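Local coordinates for protein alpha-1,4-endofucoidanase (Mariniflexile fucanivorans, PDB 6DLH) that hydrolyses the fucan backbone of fucoidan internally, as a retaining endo-acting enzyme of glycoside hydrolase family 107, and carries several calcium ions, at residues F558-F561 and E562-L566; V126-P129 and L130-W133; N323-A326 and F327-D330; R38-W41 and M42-A45. All coordinates share one frame; numbering follows the deposited sequence.

Contact 1: F558-F561 and E562-L566; sequences FYDF and EGDVL. With CA (calcium ion), chain G.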
ATOM      1  N   PHE A 558      -6.673  20.263   8.403  1.00 37.68           N
ATOM      2  CA  PHE A 558      -6.689  20.672   9.800  1.00 36.91           C
ATOM      3  C   PHE A 558      -5.270  20.570  10.352  1.00 37.06           C
ATOM      4  O   PHE A 558      -4.439  19.867   9.780  1.00 39.41           O
ATOM      5  CB  PHE A 558      -7.715  19.845  10.582  1.00 38.88           C
ATOM      6  CG  PHE A 558      -7.432  18.362  10.613  1.00 42.48           C
ATOM      7  CD1 PHE A 558      -6.701  17.798  11.652  1.00 41.59           C
ATOM      8  CD2 PHE A 558      -7.881  17.531   9.597  1.00 42.25           C
ATOM      9  CE1 PHE A 558      -6.428  16.439  11.672  1.00 44.63           C
ATOM     10  CE2 PHE A 558      -7.603  16.173   9.616  1.00 43.86           C
ATOM     11  CZ  PHE A 558      -6.880  15.628  10.655  1.00 44.73           C
ATOM     12  N   TYR A 559      -4.984  21.269  11.455  1.00 36.09           N
ATOM     13  CA  TYR A 559      -3.617  21.288  11.954  1.00 37.77           C
ATOM     14  C   TYR A 559      -3.549  21.784  13.399  1.00 38.84           C
ATOM     15  O   TYR A 559      -4.454  22.466  13.870  1.00 39.13           O
ATOM     16  CB  TYR A 559      -2.714  22.101  11.020  1.00 36.83           C
ATOM     17  CG  TYR A 559      -1.255  22.077  11.393  1.00 40.13           C
ATOM     18  CD1 TYR A 559      -0.479  20.943  11.186  1.00 38.92           C
ATOM     19  CD2 TYR A 559      -0.647  23.185  11.968  1.00 39.80           C
ATOM     20  CE1 TYR A 559       0.865  20.919  11.528  1.00 38.07           C
ATOM     21  CE2 TYR A 559       0.694  23.171  12.321  1.00 39.74           C
ATOM     22  CZ  TYR A 559       1.453  22.035  12.100  1.00 39.09           C
ATOM     23  OH  TYR A 559       2.776  22.021  12.442  1.00 41.14           O
ATOM     24  N   ASP A 560      -2.451  21.432  14.084  1.00 37.10           N
ATOM     25  CA  ASP A 560      -2.211  21.809  15.468  1.00 37.68           C
ATOM     26  C   ASP A 560      -0.752  22.224  15.627  1.00 38.85           C
ATOM     27  O   ASP A 560       0.161  21.459  15.306  1.00 38.56           O
ATOM     28  CB  ASP A 560      -2.574  20.679  16.436  1.00 36.39           C
ATOM     29  CG  ASP A 560      -2.441  21.077  17.898  1.00 37.52           C
ATOM     30  OD1 ASP A 560      -1.284  21.210  18.387  1.00 39.82           O
ATOM     31  OD2 ASP A 560      -3.484  21.272  18.537  1.00 35.96           O
ATOM     32  N   PHE A 561      -0.539  23.429  16.165  1.00 38.74           N
ATOM     33  CA  PHE A 561       0.782  24.039  16.097  1.00 40.07           C
ATOM     34  C   PHE A 561       1.702  23.497  17.184  1.00 39.84           C
ATOM     35  O   PHE A 561       2.893  23.800  17.172  1.00 42.08           O
ATOM     36  CB  PHE A 561       0.698  25.568  16.084  1.00 39.29           C
ATOM     37  CG  PHE A 561       0.408  26.134  14.719  1.00 38.20           C
ATOM     38  CD1 PHE A 561      -0.898  26.295  14.281  1.00 37.37           C
ATOM     39  CD2 PHE A 561       1.444  26.478  13.861  1.00 39.37           C
ATOM     40  CE1 PHE A 561      -1.162  26.796  13.014  1.00 35.77           C
ATOM     41  CE2 PHE A 561       1.180  26.984  12.596  1.00 37.18           C
ATOM     42  CZ  PHE A 561      -0.125  27.138  12.176  1.00 36.12           C
ATOM     43  N   GLU A 562       1.154  22.692  18.104  1.00 42.06           N
ATOM     44  CA  GLU A 562       1.968  22.081  19.147  1.00 43.00           C
ATOM     45  C   GLU A 562       2.126  20.587  18.871  1.00 44.10           C
ATOM     46  O   GLU A 562       2.736  19.876  19.666  1.00 41.55           O
ATOM     47  CB  GLU A 562       1.379  22.320  20.541  1.00 41.49           C
ATOM     48  CG  GLU A 562       1.236  23.790  20.904  1.00 41.45           C
ATOM     49  CD  GLU A 562       0.080  24.496  20.216  1.00 40.97           C
ATOM     50  OE1 GLU A 562      -1.026  23.906  20.150  1.00 35.48           O
ATOM     51  OE2 GLU A 562       0.292  25.636  19.744  1.00 44.08           O
ATOM     52  N   GLY A 563       1.561  20.133  17.744  1.00 42.05           N
ATOM     53  CA  GLY A 563       1.649  18.748  17.314  1.00 42.97           C
ATOM     54  C   GLY A 563       0.907  17.798  18.251  1.00 42.91           C
ATOM     55  O   GLY A 563       1.280  16.633  18.361  1.00 41.29           O
ATOM     56  N   ASP A 564      -0.133  18.310  18.923  1.00 44.55           N
ATOM     57  CA  ASP A 564      -0.984  17.511  19.792  1.00 45.97           C
ATOM     58  C   ASP A 564      -1.800  16.538  18.945  1.00 46.96           C
ATOM     59  O   ASP A 564      -2.181  16.868  17.825  1.00 44.78           O
ATOM     60  CB  ASP A 564      -1.909  18.385  20.648  1.00 45.56           C
ATOM     61  CG  ASP A 564      -1.185  19.335  21.591  1.00 46.83           C
ATOM     62  OD1 ASP A 564      -0.117  18.957  22.109  1.00 49.77           O
ATOM     63  OD2 ASP A 564      -1.690  20.451  21.796  1.00 47.59           O
ATOM     64  N   VAL A 565      -2.055  15.346  19.503  1.00 49.13           N
ATOM     65  CA  VAL A 565      -2.914  14.333  18.905  1.00 50.23           C
ATOM     66  C   VAL A 565      -4.336  14.886  18.816  1.00 47.41           C
ATOM     67  O   VAL A 565      -4.830  15.476  19.776  1.00 49.44           O
ATOM     68  CB  VAL A 565      -2.847  12.993  19.677  1.00 53.10           C
ATOM     69  CG1 VAL A 565      -3.102  13.147  21.171  1.00 47.93           C
ATOM     70  CG2 VAL A 565      -3.766  11.930  19.085  1.00 53.17           C
ATOM     71  N   LEU A 566      -4.985  14.670  17.663  1.00 43.17           N
ATOM     72  CA  LEU A 566      -6.254  15.313  17.356  1.00 42.06           C
ATOM     73  C   LEU A 566      -7.358  14.282  17.155  1.00 41.22           C
ATOM     74  O   LEU A 566      -7.104  13.177  16.685  1.00 43.20           O
ATOM     75  CB  LEU A 566      -6.102  16.176  16.096  1.00 41.47           C
ATOM     76  CG  LEU A 566      -5.040  17.273  16.160  1.00 40.80           C
ATOM     77  CD1 LEU A 566      -5.009  18.067  14.865  1.00 37.37           C
ATOM     78  CD2 LEU A 566      -5.277  18.196  17.351  1.00 40.78           C
TER
HETATM   79 CA    CA G 806      -2.728  22.409  20.647  1.00 42.08          CA
HETATM   80  O   HOH W   1      -2.817  23.208  23.095  1.00 23.39           O
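A type I beta turn runs from Asp560 to Gly563, with Phe561 and Glu562 at its corners, closed by Gly563 N donating to Asp560 O (3.1 Å) from well above the carbonyl plane, and the chain doubles back here as strand 558-559 gives way to the loop leading to strand 567-572. The turn is a calcium-binding loop in an immunoglobulin-like domain of the protein, with acidic side chains at alternate positions, Asp560, Glu562 and Asp564. Asp560 works on two levels. Its OD2 binds the calcium ion at 2.5 Å, while OD1 turns back to the loop and accepts two backbone N-H groups from opposite faces of the carboxylate plane. Glu562 N reaches Asp560 OD1 at 2.9 Å on the anti side, and Asp564 N comes from above the plane in a straighter bond (164°). With CG anti to the backbone N (chi1 -175°), the carboxylate is swung between the metal and these amides, whose grip fixes its rotation. Glu562, bent at chi2, curls back so that OE1 meets the calcium ion at 2.3 Å, and Asp564 adds OD2. Gly528 O, Asp609 and a water complete the shell. The metal probably offsets the mutual repulsion of carboxylates brought this close. Gly563, at positive phi, carries the chain from Glu562 to Asp564. Below the metal site the contact turns apolar: Leu566 spreads its two methyls, CD2 against Asp560 CB and CD1 against the edge of the Phe558 ring, where Leu566 CD1 lies 3.6 Å from Phe558 CD1.

Contact 2: V126-P129 and L130-W133; sequences VDDP and LLSW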
ATOM      1  N   VAL A 126      -5.537  13.801  -4.358  1.00 53.18           N
ATOM      2  CA  VAL A 126      -6.280  13.067  -3.345  1.00 50.71           C
ATOM      3  C   VAL A 126      -5.331  12.545  -2.267  1.00 50.70           C
ATOM      4  O   VAL A 126      -5.465  12.915  -1.103  1.00 52.17           O
ATOM      5  CB  VAL A 126      -7.130  11.943  -3.964  1.00 49.45           C
ATOM      6  CG1 VAL A 126      -7.906  11.171  -2.907  1.00 50.58           C
ATOM      7  CG2 VAL A 126      -8.066  12.479  -5.034  1.00 47.92           C
ATOM      8  N   ASP A 127      -4.368  11.696  -2.653  1.00 48.52           N
ATOM      9  CA  ASP A 127      -3.546  11.022  -1.658  1.00 44.95           C
ATOM     10  C   ASP A 127      -2.245  10.493  -2.261  1.00 44.01           C
ATOM     11  O   ASP A 127      -2.227  10.002  -3.391  1.00 45.51           O
ATOM     12  CB  ASP A 127      -4.327   9.875  -1.012  1.00 42.22           C
ATOM     13  CG  ASP A 127      -3.719   9.375   0.284  1.00 41.23           C
ATOM     14  OD1 ASP A 127      -3.169  10.206   1.037  1.00 41.49           O
ATOM     15  OD2 ASP A 127      -3.810   8.162   0.532  1.00 39.78           O
ATOM     16  N   ASP A 128      -1.167  10.586  -1.471  1.00 42.61           N
ATOM     17  CA  ASP A 128       0.041   9.801  -1.683  1.00 41.22           C
ATOM     18  C   ASP A 128       0.156   8.738  -0.586  1.00 38.11           C
ATOM     19  O   ASP A 128       0.805   8.966   0.434  1.00 37.90           O
ATOM     20  CB  ASP A 128       1.296  10.682  -1.731  1.00 38.01           C
ATOM     21  CG  ASP A 128       2.545   9.898  -2.102  1.00 39.42           C
ATOM     22  OD1 ASP A 128       2.436   8.663  -2.277  1.00 40.22           O
ATOM     23  OD2 ASP A 128       3.618  10.519  -2.221  1.00 37.34           O
ATOM     24  N   PRO A 129      -0.457   7.542  -0.754  1.00 36.56           N
ATOM     25  CA  PRO A 129      -0.386   6.483   0.260  1.00 35.44           C
ATOM     26  C   PRO A 129       1.031   6.019   0.599  1.00 36.68           C
ATOM     27  O   PRO A 129       1.348   5.786   1.763  1.00 37.82           O
ATOM     28  CB  PRO A 129      -1.193   5.329  -0.348  1.00 35.19           C
ATOM     29  CG  PRO A 129      -2.072   5.987  -1.389  1.00 36.62           C
ATOM     30  CD  PRO A 129      -1.264   7.151  -1.920  1.00 35.15           C
ATOM     31  N   LEU A 130       1.895   5.923  -0.415  1.00 36.28           N
ATOM     32  CA  LEU A 130       3.252   5.442  -0.213  1.00 37.21           C
ATOM     33  C   LEU A 130       4.015   6.353   0.747  1.00 39.12           C
ATOM     34  O   LEU A 130       4.686   5.858   1.652  1.00 43.68           O
ATOM     35  CB  LEU A 130       3.962   5.318  -1.566  1.00 38.26           C
ATOM     36  CG  LEU A 130       5.353   4.688  -1.529  1.00 38.88           C
ATOM     37  CD1 LEU A 130       5.323   3.313  -0.874  1.00 37.48           C
ATOM     38  CD2 LEU A 130       5.944   4.599  -2.928  1.00 38.77           C
ATOM     39  N   LEU A 131       3.915   7.676   0.553  1.00 37.52           N
ATOM     40  CA  LEU A 131       4.614   8.616   1.417  1.00 36.18           C
ATOM     41  C   LEU A 131       4.140   8.442   2.856  1.00 35.20           C
ATOM     42  O   LEU A 131       4.929   8.570   3.797  1.00 37.01           O
ATOM     43  CB  LEU A 131       4.374  10.055   0.943  1.00 38.63           C
ATOM     44  CG  LEU A 131       5.038  11.148   1.786  1.00 39.72           C
ATOM     45  CD1 LEU A 131       6.547  10.962   1.858  1.00 39.38           C
ATOM     46  CD2 LEU A 131       4.697  12.540   1.261  1.00 40.13           C
ATOM     47  N   SER A 132       2.841   8.167   3.008  1.00 31.85           N
ATOM     48  CA  SER A 132       2.269   7.893   4.314  1.00 32.67           C
ATOM     49  C   SER A 132       3.000   6.711   4.965  1.00 31.73           C
ATOM     50  O   SER A 132       3.566   6.843   6.058  1.00 29.27           O
ATOM     51  CB  SER A 132       0.785   7.663   4.193  1.00 31.51           C
ATOM     52  OG  SER A 132       0.203   7.484   5.471  1.00 35.72           O
ATOM     53  N   TRP A 133       3.015   5.573   4.253  1.00 30.26           N
ATOM     54  CA  TRP A 133       3.602   4.336   4.745  1.00 28.77           C
ATOM     55  C   TRP A 133       5.085   4.543   5.043  1.00 30.91           C
ATOM     56  O   TRP A 133       5.580   4.120   6.095  1.00 31.67           O
ATOM     57  CB  TRP A 133       3.390   3.190   3.749  1.00 28.43           C
ATOM     58  CG  TRP A 133       2.013   3.068   3.166  1.00 26.09           C
ATOM     59  CD1 TRP A 133       0.833   3.480   3.714  1.00 26.87           C
ATOM     60  CD2 TRP A 133       1.671   2.435   1.919  1.00 25.75           C
ATOM     61  NE1 TRP A 133      -0.213   3.174   2.883  1.00 25.84           N
ATOM     62  CE2 TRP A 133       0.271   2.533   1.772  1.00 25.13           C
ATOM     63  CE3 TRP A 133       2.410   1.804   0.910  1.00 25.58           C
ATOM     64  CZ2 TRP A 133      -0.397   2.018   0.662  1.00 24.26           C
ATOM     65  CZ3 TRP A 133       1.751   1.303  -0.190  1.00 24.52           C
ATOM     66  CH2 TRP A 133       0.365   1.414  -0.313  1.00 24.06           C
TER
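Pro129 O receives the N-H of Trp133 at 3.0 Å, nearly along the C=O axis, in the first sound i to i+4 bond of helix 129-139. The contact is the N-terminal turn of that helix, with Asp128 as its N-cap. This helix packs beside strand 80-84 of the parallel sheet, probably in the catalytic domain, as in the related GH29 enzymes, and Leu130 and Trp133 both touch Leu83. The cap is long but straight: Asp128 OD1 accepts from Leu131 N at 3.3 Å with an angle of 167°, a weak bond. A chi1 of -174° turns the Asp128 carboxylate toward the first turn of the helix, where the partial positive charge of the helix end probably favours its anion. The other oxygen, OD2 of Asp128, lies 3.3 Å from Leu131 CB and takes a hydrogen bond from Tyr216 on helix 198-216, so one carboxylate joins two helices. One turn on, Trp133 folds its indole back over the proline. Pro129 O sits 3.0 Å above one face of the ring system, offset toward the rim, while the indole nitrogen hydrogen-bonds to Ile63 O. Trp50 meets the same indole edge-to-face. With Trp133 cut back to an alanine, Ile63 O is likely to lose its indole donor and a gap would probably open between Pro129 and Leu83. At the six-membered end of the indole, Trp133 CZ2 rests against Pro129 CB, 3.6 Å away.

Contact 3: N323-A326 and F327-D330; sequences NGYA and FRDD. With CA (calcium ion), chain E.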
ATOM      1  N   ASN A 323      28.601 -16.082   5.791  1.00 30.65           N
ATOM      2  CA  ASN A 323      28.583 -14.893   6.638  1.00 33.68           C
ATOM      3  C   ASN A 323      27.827 -13.734   5.980  1.00 31.86           C
ATOM      4  O   ASN A 323      28.160 -12.577   6.219  1.00 32.18           O
ATOM      5  CB  ASN A 323      29.994 -14.445   7.042  1.00 36.82           C
ATOM      6  CG  ASN A 323      30.818 -15.550   7.670  1.00 40.97           C
ATOM      7  OD1 ASN A 323      30.408 -16.162   8.653  1.00 44.11           O
ATOM      8  ND2 ASN A 323      31.988 -15.809   7.110  1.00 44.96           N
ATOM      9  N   GLY A 324      26.811 -14.041   5.162  1.00 30.72           N
ATOM     10  CA  GLY A 324      25.939 -13.012   4.617  1.00 30.29           C
ATOM     11  C   GLY A 324      26.427 -12.411   3.299  1.00 30.06           C
ATOM     12  O   GLY A 324      25.810 -11.477   2.797  1.00 29.34           O
ATOM     13  N   TYR A 325      27.513 -12.959   2.738  1.00 30.97           N
ATOM     14  CA  TYR A 325      28.027 -12.526   1.442  1.00 30.35           C
ATOM     15  C   TYR A 325      27.713 -13.585   0.388  1.00 29.37           C
ATOM     16  O   TYR A 325      27.990 -14.766   0.582  1.00 28.78           O
ATOM     17  CB  TYR A 325      29.524 -12.205   1.530  1.00 31.35           C
ATOM     18  CG  TYR A 325      29.831 -11.036   2.433  1.00 32.29           C
ATOM     19  CD1 TYR A 325      29.561  -9.737   2.030  1.00 32.50           C
ATOM     20  CD2 TYR A 325      30.352 -11.229   3.705  1.00 32.64           C
ATOM     21  CE1 TYR A 325      29.807  -8.656   2.865  1.00 32.33           C
ATOM     22  CE2 TYR A 325      30.608 -10.159   4.550  1.00 33.22           C
ATOM     23  CZ  TYR A 325      30.332  -8.869   4.126  1.00 33.04           C
ATOM     24  OH  TYR A 325      30.561  -7.809   4.953  1.00 35.02           O
ATOM     25  N   ALA A 326      27.139 -13.147  -0.734  1.00 30.02           N
ATOM     26  CA  ALA A 326      26.563 -14.078  -1.691  1.00 32.35           C
ATOM     27  C   ALA A 326      27.607 -14.669  -2.637  1.00 34.41           C
ATOM     28  O   ALA A 326      27.469 -15.816  -3.057  1.00 34.50           O
ATOM     29  CB  ALA A 326      25.452 -13.410  -2.460  1.00 31.91           C
ATOM     30  N   PHE A 327      28.629 -13.884  -3.009  1.00 34.40           N
ATOM     31  CA  PHE A 327      29.409 -14.257  -4.179  1.00 34.89           C
ATOM     32  C   PHE A 327      30.911 -14.243  -3.905  1.00 36.37           C
ATOM     33  O   PHE A 327      31.684 -13.856  -4.775  1.00 37.85           O
ATOM     34  CB  PHE A 327      29.007 -13.397  -5.379  1.00 31.63           C
ATOM     35  CG  PHE A 327      27.543 -13.480  -5.713  1.00 32.02           C
ATOM     36  CD1 PHE A 327      26.980 -14.682  -6.135  1.00 32.31           C
ATOM     37  CD2 PHE A 327      26.715 -12.374  -5.577  1.00 31.37           C
ATOM     38  CE1 PHE A 327      25.627 -14.770  -6.430  1.00 29.15           C
ATOM     39  CE2 PHE A 327      25.362 -12.464  -5.872  1.00 30.12           C
ATOM     40  CZ  PHE A 327      24.822 -13.660  -6.302  1.00 29.99           C
ATOM     41  N   ARG A 328      31.327 -14.724  -2.729  1.00 36.87           N
ATOM     42  CA  ARG A 328      32.750 -14.786  -2.427  1.00 39.77           C
ATOM     43  C   ARG A 328      33.334 -16.113  -2.915  1.00 40.49           C
ATOM     44  O   ARG A 328      34.386 -16.539  -2.445  1.00 39.51           O
ATOM     45  CB  ARG A 328      33.023 -14.501  -0.944  1.00 39.07           C
ATOM     46  CG  ARG A 328      33.645 -13.136  -0.690  1.00 40.52           C
ATOM     47  CD  ARG A 328      32.890 -12.146   0.175  1.00 39.73           C
ATOM     48  NE  ARG A 328      33.542 -11.988   1.468  1.00 40.40           N
ATOM     49  CZ  ARG A 328      33.625 -10.857   2.170  1.00 38.11           C
ATOM     50  NH1 ARG A 328      33.104  -9.728   1.717  1.00 36.41           N
ATOM     51  NH2 ARG A 328      34.235 -10.865   3.340  1.00 37.07           N
ATOM     52  N   ASP A 329      32.672 -16.722  -3.910  1.00 43.40           N
ATOM     53  CA  ASP A 329      32.929 -18.101  -4.300  1.00 42.96           C
ATOM     54  C   ASP A 329      33.347 -18.195  -5.769  1.00 41.27           C
ATOM     55  O   ASP A 329      33.604 -19.285  -6.264  1.00 44.06           O
ATOM     56  CB  ASP A 329      31.724 -18.997  -3.974  1.00 43.12           C
ATOM     57  CG  ASP A 329      30.450 -18.694  -4.762  1.00 45.49           C
ATOM     58  OD1 ASP A 329      30.345 -17.596  -5.345  1.00 44.79           O
ATOM     59  OD2 ASP A 329      29.563 -19.567  -4.789  1.00 47.25           O
ATOM     60  N   ASP A 330      33.403 -17.059  -6.469  1.00 41.13           N
ATOM     61  CA  ASP A 330      33.686 -17.066  -7.897  1.00 40.40           C
ATOM     62  C   ASP A 330      35.015 -16.357  -8.170  1.00 42.89           C
ATOM     63  O   ASP A 330      35.817 -16.152  -7.258  1.00 41.37           O
ATOM     64  CB  ASP A 330      32.511 -16.489  -8.694  1.00 39.79           C
ATOM     65  CG  ASP A 330      32.222 -15.023  -8.409  1.00 38.28           C
ATOM     66  OD1 ASP A 330      32.976 -14.414  -7.619  1.00 37.91           O
ATOM     67  OD2 ASP A 330      31.240 -14.500  -8.976  1.00 36.16           O
TER
HETATM   68 CA    CA E 804      33.329 -12.668  -6.049  1.00 39.82          CA
HETATM   69  O   HOH W   2      29.998 -16.345  -0.666  1.00 45.17           O
HETATM   70  O   HOH W   3      35.007 -14.223  -5.210  1.00 43.50           O
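Arg328 runs back along Tyr325 and ends stacked on its ring. From CB the chain bends at chi2 and chi3, bringing Arg328 CD to 3.6 Å from Tyr325 CB, and NE passes beside Tyr325 CG. The guanidinium then lies flat on the ring, its plane 10° from that of the phenol, and Arg328 CZ lies 3.8 Å from the centroid of the Tyr325 ring, a stacked cation-pi pair. NH1 comes over the centre of the face, 3.4 Å above it, and is held there by a hydrogen bond to Asp336 O; NH2 lies beyond Tyr325 CD2 and CE2. Replacing Tyr325 by an alanine would probably deprive the guanidinium of the aromatic face it rests on, leaving its outer end freer to turn about the bond to Asp336 O. A water ties the same two residues through their backbones, donating to Tyr325 O and accepting from Arg328 N. Between them, Ala326 CB makes a CH-pi contact with Phe327, 3.6 Å from the ring centroid, while Ala326 O takes a hydrogen bond from Asn279. The next carbonyl, that of Phe327, turns to a calcium ion, which Phe327 O binds at 2.4 Å, as does Asp330 OD1. With Arg332 O, Asn335, Asp336 and a water filling the remaining positions, residues 327-330 supply the first two protein ligands of a calcium-binding loop, in which backbone and side-chain oxygens close in sequence around one ion.

Contact 4: R38-W41 and M42-A45; sequences RAEW and MRGA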
ATOM      1  N   ARG A  38      26.659  -0.754   0.336  1.00 39.86           N
ATOM      2  CA  ARG A  38      25.563   0.117   0.720  1.00 44.22           C
ATOM      3  C   ARG A  38      24.365  -0.690   1.224  1.00 43.95           C
ATOM      4  O   ARG A  38      23.353  -0.102   1.604  1.00 45.00           O
ATOM      5  CB  ARG A  38      25.233   1.114  -0.394  1.00 45.47           C
ATOM      6  CG  ARG A  38      24.760   0.499  -1.701  1.00 46.38           C
ATOM      7  CD  ARG A  38      24.412   1.641  -2.637  1.00 47.37           C
ATOM      8  NE  ARG A  38      24.456   1.211  -4.023  1.00 52.99           N
ATOM      9  CZ  ARG A  38      25.519   1.302  -4.818  1.00 54.50           C
ATOM     10  NH1 ARG A  38      25.514   0.699  -5.995  1.00 49.25           N
ATOM     11  NH2 ARG A  38      26.577   1.993  -4.435  1.00 59.04           N
ATOM     12  N   ALA A  39      24.499  -2.025   1.246  1.00 40.57           N
ATOM     13  CA  ALA A  39      23.494  -2.918   1.799  1.00 36.99           C
ATOM     14  C   ALA A  39      24.056  -3.645   3.020  1.00 39.00           C
ATOM     15  O   ALA A  39      23.575  -4.716   3.394  1.00 38.33           O
ATOM     16  CB  ALA A  39      23.024  -3.886   0.738  1.00 36.24           C
ATOM     17  N   GLU A  40      25.065  -3.048   3.665  1.00 36.31           N
ATOM     18  CA  GLU A  40      25.729  -3.711   4.778  1.00 36.67           C
ATOM     19  C   GLU A  40      24.753  -3.879   5.946  1.00 34.55           C
ATOM     20  O   GLU A  40      24.904  -4.784   6.768  1.00 33.64           O
ATOM     21  CB  GLU A  40      27.011  -2.960   5.157  1.00 38.90           C
ATOM     22  CG  GLU A  40      27.550  -3.287   6.541  1.00 44.26           C
ATOM     23  CD  GLU A  40      28.026  -4.718   6.763  1.00 48.97           C
ATOM     24  OE1 GLU A  40      28.363  -5.404   5.761  1.00 50.48           O
ATOM     25  OE2 GLU A  40      28.054  -5.148   7.944  1.00 47.61           O
ATOM     26  N   TRP A  41      23.749  -2.997   6.013  1.00 32.99           N
ATOM     27  CA  TRP A  41      22.766  -3.020   7.085  1.00 32.01           C
ATOM     28  C   TRP A  41      21.849  -4.231   6.924  1.00 31.15           C
ATOM     29  O   TRP A  41      21.199  -4.641   7.879  1.00 31.39           O
ATOM     30  CB  TRP A  41      21.956  -1.718   7.090  1.00 29.88           C
ATOM     31  CG  TRP A  41      21.212  -1.486   5.811  1.00 30.36           C
ATOM     32  CD1 TRP A  41      21.637  -0.742   4.750  1.00 30.80           C
ATOM     33  CD2 TRP A  41      19.914  -1.998   5.449  1.00 29.06           C
ATOM     34  NE1 TRP A  41      20.694  -0.750   3.759  1.00 30.98           N
ATOM     35  CE2 TRP A  41      19.627  -1.512   4.157  1.00 28.83           C
ATOM     36  CE3 TRP A  41      18.970  -2.820   6.082  1.00 30.04           C
ATOM     37  CZ2 TRP A  41      18.442  -1.822   3.486  1.00 30.30           C
ATOM     38  CZ3 TRP A  41      17.798  -3.126   5.420  1.00 29.28           C
ATOM     39  CH2 TRP A  41      17.538  -2.631   4.142  1.00 28.90           C
ATOM     40  N   MET A  42      21.809  -4.769   5.699  1.00 30.98           N
ATOM     41  CA  MET A  42      20.976  -5.899   5.325  1.00 34.22           C
ATOM     42  C   MET A  42      21.500  -7.186   5.972  1.00 33.09           C
ATOM     43  O   MET A  42      20.738  -8.131   6.173  1.00 31.97           O
ATOM     44  CB  MET A  42      20.942  -6.032   3.800  1.00 37.98           C
ATOM     45  CG  MET A  42      20.109  -7.180   3.270  1.00 44.45           C
ATOM     46  SD  MET A  42      18.603  -6.664   2.416  1.00 61.68           S
ATOM     47  CE  MET A  42      19.170  -5.196   1.554  1.00 47.79           C
ATOM     48  N   ARG A  43      22.793  -7.210   6.328  1.00 30.79           N
ATOM     49  CA  ARG A  43      23.377  -8.353   7.016  1.00 29.52           C
ATOM     50  C   ARG A  43      22.830  -8.435   8.440  1.00 29.92           C
ATOM     51  O   ARG A  43      22.982  -7.495   9.221  1.00 30.10           O
ATOM     52  CB  ARG A  43      24.909  -8.313   6.965  1.00 29.21           C
ATOM     53  CG  ARG A  43      25.478  -8.763   5.627  1.00 29.68           C
ATOM     54  CD  ARG A  43      26.978  -8.596   5.469  1.00 30.11           C
ATOM     55  NE  ARG A  43      27.765  -9.583   6.192  1.00 30.91           N
ATOM     56  CZ  ARG A  43      28.469  -9.336   7.292  1.00 32.22           C
ATOM     57  NH1 ARG A  43      28.600  -8.097   7.733  1.00 34.16           N
ATOM     58  NH2 ARG A  43      29.031 -10.330   7.958  1.00 31.63           N
ATOM     59  N   GLY A  44      22.184  -9.569   8.754  1.00 29.01           N
ATOM     60  CA  GLY A  44      21.541  -9.789  10.041  1.00 27.96           C
ATOM     61  C   GLY A  44      20.126  -9.212  10.110  1.00 27.81           C
ATOM     62  O   GLY A  44      19.489  -9.267  11.161  1.00 30.54           O
ATOM     63  N   ALA A  45      19.627  -8.695   8.982  1.00 25.88           N
ATOM     64  CA  ALA A  45      18.403  -7.902   8.943  1.00 27.01           C
ATOM     65  C   ALA A  45      17.176  -8.785   8.724  1.00 25.97           C
ATOM     66  O   ALA A  45      17.196  -9.696   7.898  1.00 25.15           O
ATOM     67  CB  ALA A  45      18.497  -6.840   7.867  1.00 26.02           C
TER
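A 3-10 turn running into a type II beta turn leads the chain into strand 46-49 of the seven-stranded parallel sheet. Two successive i to i+3 bonds mark the first turn: Met42 N donates to Ala39 O at 2.9 Å and Arg43 N to Glu40 O at 3.2 Å, each donor standing well above the carbonyl plane. The second turn, Met42 to Ala45, passes through Gly44 at positive phi. On one flank Glu40 reaches forward to Arg43. Its chain is bent at chi2, and the carboxylate addresses the edge of the guanidinium with the two planes 40° apart. Glu40 OE2 and OE1 share Arg43 NH1, at 3.0 and 3.3 Å, in a salt bridge whose individual hydrogen bonds are weak. Arg43 NH2 has another partner in Asn323 O, so the guanidinium links this turn to the loop after helix 307-321. Trp41 CG sits between the backbone N and the carbonyl carbon (chi1 60°), which lays a face of the indole against the start of Met42, with Met42 N 3.3 Å from Trp41 CG and Met42 CB also over the face. The Met42 side chain, bent at chi2 and chi3, curls back to the indole in a Met-aromatic contact, Met42 SD lying 5.0 Å from the centroid of the Trp41 six-membered ring in an oblique approach. Arg143 adds a cation-pi contact to the same indole. The methyl end of Met42 completes the packing, CE lying 4.0 Å from Trp41 CZ2 and 4.2 Å from Ala39 CB.

Overall arrangement
All four contacts are local, but they sit in different parts of the molecule. Contacts 3 and 4 are neighbours, their centres about 14 Å apart, and Glu40 and Arg43 both pack on Tyr325. Contact 2 lies nearest the middle of the chain, about 8 Å from its centre, and relies on helix capping and buried indole packing. Contact 1 is largely buried although about 25 Å from that centre, whereas contact 4 is partly buried, with a partly exposed salt bridge on one flank. Contact 3, the most peripheral, has exposed charged residues. Contacts 1 and 3 both build calcium sites, the first chiefly from carboxylates in an immunoglobulin-like domain, the second with more backbone oxygens; their centres are about 50 Å apart.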